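Local coordinates for uncharacterized protein YycE (Bacillus subtilis, PDB 1TWU) that is of unknown function but belongs to the vicinal oxygen chelate family and is a putative glyoxalase or fosfomycin resistance protein, at the interface of chains A and B. Numbering follows the deposited sequence. Chains: chain A/B, Hypothetical protein yycE.

The interface of chains A and B. Residues chain A 12, 14, 38, 51, 57, 60; chain B 136-138.
B:Ile136, in the C-terminal tail of one subunit, lays its side chain among A:Arg14, A:Ile38, A:Met51 and A:His60 of the other, while its backbone is bound by A:Gln12. The acceptor surface is the N-terminal sheet of a vicinal oxygen chelate (VOC) fold, built here from strands 12-18, 37-41, 47-53 and 59-66. The interface is two-fold symmetric, and the same contact recurs with the chains interchanged, although the structure alone does not prove that the dimer forms in the cell.

Polar recognition is of backbone by side chain. The A:Gln12 carboxamide reads both peptide groups of B:Ile136: NE2 donates to the carbonyl O at 2.8 Å, in the carbonyl plane on a lone pair, while OE1 accepts from the backbone N at 2.9 Å, the N-H arriving tilted 18° from the amide carbonyl plane. This paired grip fixes the flip of the amide and holds the tail at this residue.

Apolar contact centres on B:Ile136 CD1. With CG1 between its backbone N and carbonyl carbon (chi1 59°), the longer branch is directed at the side chains on the face of the sheet. CD1 packs tightly on A:Ile38 CD1 at 3.5 Å, the side chains crossing at about a right angle, and touches A:Met51 CB. It also lies over one face of the A:His60 imidazole, 4.0 Å from the centroid and offset toward the rim, a CH-pi contact. The other branch, CG2, meets the guanidinium NH2 of A:Arg14.

Second-shell bonds fix that ring: A:Arg14 NE donates nearly straight to A:His60 NE2 (2.8 Å), and A:His60 ND1 donates to A:Ala57 O (2.8 Å).

Farther along the tail, B:Gly138 CA rests against A:Ile38 O at 3.3 Å, and water 1 bridges that carbonyl to B:Gly138 N.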
ATOM      1  N   GLN A  12      -9.659  -3.397   9.801  1.00 32.54           N
ATOM      2  CA  GLN A  12      -8.303  -2.898   9.650  1.00 32.66           C
ATOM      3  C   GLN A  12      -7.843  -3.094   8.216  1.00 31.49           C
ATOM      4  O   GLN A  12      -8.473  -3.827   7.458  1.00 31.64           O
ATOM      5  CB  GLN A  12      -7.393  -3.702  10.571  1.00 33.93           C
ATOM      6  CG  GLN A  12      -6.487  -2.905  11.444  1.00 35.51           C
ATOM      7  CD  GLN A  12      -5.805  -3.775  12.477  1.00 36.01           C
ATOM      8  OE1 GLN A  12      -5.087  -4.725  12.141  1.00 35.98           O
ATOM      9  NE2 GLN A  12      -6.028  -3.458  13.746  1.00 37.97           N
ATOM     10  N   ARG A  14      -4.087  -3.645   5.953  1.00 25.88           N
ATOM     11  CA  ARG A  14      -2.656  -3.877   5.982  1.00 25.25           C
ATOM     12  C   ARG A  14      -2.033  -3.966   4.593  1.00 26.10           C
ATOM     13  O   ARG A  14      -2.584  -4.600   3.690  1.00 24.36           O
ATOM     14  CB  ARG A  14      -2.353  -5.174   6.745  1.00 24.84           C
ATOM     15  CG  ARG A  14      -0.891  -5.615   6.666  1.00 25.92           C
ATOM     16  CD  ARG A  14      -0.648  -6.955   7.337  1.00 26.44           C
ATOM     17  NE  ARG A  14      -0.796  -6.876   8.789  1.00 29.05           N
ATOM     18  CZ  ARG A  14      -0.660  -7.905   9.624  1.00 29.02           C
ATOM     19  NH1 ARG A  14      -0.370  -9.112   9.159  1.00 28.11           N
ATOM     20  NH2 ARG A  14      -0.816  -7.727  10.930  1.00 28.81           N
ATOM     21  N   ILE A  38       3.859  -1.659  15.965  1.00 26.83           N
ATOM     22  CA  ILE A  38       2.638  -2.128  16.609  1.00 25.87           C
ATOM     23  C   ILE A  38       2.509  -3.640  16.642  1.00 26.05           C
ATOM     24  O   ILE A  38       1.487  -4.168  17.072  1.00 26.12           O
ATOM     25  CB  ILE A  38       1.385  -1.539  15.913  1.00 24.84           C
ATOM     26  CG1 ILE A  38       1.297  -2.038  14.467  1.00 23.40           C
ATOM     27  CG2 ILE A  38       1.450  -0.017  15.949  1.00 22.35           C
ATOM     28  CD1 ILE A  38       0.046  -1.614  13.741  1.00 21.89           C
ATOM     29  N   MET A  51       5.353  -5.015  12.141  1.00 23.59           N
ATOM     30  CA  MET A  51       4.252  -4.174  11.699  1.00 22.27           C
ATOM     31  C   MET A  51       4.456  -2.739  12.184  1.00 23.13           C
ATOM     32  O   MET A  51       4.789  -2.516  13.345  1.00 22.49           O
ATOM     33  CB  MET A  51       2.922  -4.737  12.226  1.00 21.52           C
ATOM     34  CG  MET A  51       2.577  -6.158  11.732  1.00 21.43           C
ATOM     35  SD  MET A  51       3.507  -7.520  12.487  1.00 13.32           S
ATOM     36  CE  MET A  51       2.341  -8.772  12.283  1.00 17.51           C
ATOM     37  N   ALA A  57      -2.986   1.202  14.091  1.00 30.09           N
ATOM     38  CA  ALA A  57      -3.283  -0.145  13.627  1.00 30.52           C
ATOM     39  C   ALA A  57      -4.347  -0.208  12.532  1.00 30.79           C
ATOM     40  O   ALA A  57      -4.319  -1.117  11.700  1.00 31.40           O
ATOM     41  CB  ALA A  57      -3.699  -1.014  14.801  1.00 29.98           C
ATOM     42  N   HIS A  60      -1.905  -0.016   8.620  1.00 25.96           N
ATOM     43  CA  HIS A  60      -0.506  -0.232   8.945  1.00 25.61           C
ATOM     44  C   HIS A  60       0.236  -0.994   7.859  1.00 25.28           C
ATOM     45  O   HIS A  60      -0.364  -1.514   6.910  1.00 23.59           O
ATOM     46  CB  HIS A  60      -0.362  -0.974  10.284  1.00 25.21           C
ATOM     47  CG  HIS A  60      -0.937  -2.359  10.284  1.00 24.78           C
ATOM     48  ND1 HIS A  60      -2.245  -2.624  10.631  1.00 25.00           N
ATOM     49  CD2 HIS A  60      -0.385  -3.552   9.957  1.00 23.81           C
ATOM     50  CE1 HIS A  60      -2.473  -3.921  10.516  1.00 24.48           C
ATOM     51  NE2 HIS A  60      -1.361  -4.507  10.109  1.00 23.59           N
TER
ATOM     52  N   ILE B 136      -4.682  -6.640  14.245  1.00 38.14           N
ATOM     53  CA  ILE B 136      -3.814  -6.674  15.416  1.00 38.28           C
ATOM     54  C   ILE B 136      -4.239  -5.563  16.369  1.00 37.71           C
ATOM     55  O   ILE B 136      -4.730  -4.521  15.935  1.00 36.14           O
ATOM     56  CB  ILE B 136      -2.310  -6.504  15.038  1.00 38.55           C
ATOM     57  CG1 ILE B 136      -2.078  -5.179  14.319  1.00 37.19           C
ATOM     58  CG2 ILE B 136      -1.857  -7.662  14.155  1.00 38.67           C
ATOM     59  CD1 ILE B 136      -0.643  -5.006  13.856  1.00 38.15           C
ATOM     60  N   SER B 137      -4.065  -5.799  17.667  1.00 36.75           N
ATOM     61  CA  SER B 137      -4.442  -4.827  18.688  1.00 35.86           C
ATOM     62  C   SER B 137      -3.490  -3.637  18.699  1.00 37.51           C
ATOM     63  O   SER B 137      -3.904  -2.490  18.905  1.00 36.66           O
ATOM     64  CB  SER B 137      -4.430  -5.483  20.068  1.00 34.91           C
ATOM     65  OG  SER B 137      -3.111  -5.837  20.448  1.00 32.26           O
ATOM     66  N   GLY B 138      -2.211  -3.926  18.478  1.00 38.95           N
ATOM     67  CA  GLY B 138      -1.203  -2.887  18.479  1.00 40.31           C
ATOM     68  C   GLY B 138      -0.740  -2.549  19.886  1.00 42.41           C
ATOM     69  O   GLY B 138       0.144  -1.707  20.057  1.00 43.74           O
TER
HETATM   70  O   HOH W   1      -0.030  -6.058  18.063  1.00 29.17           O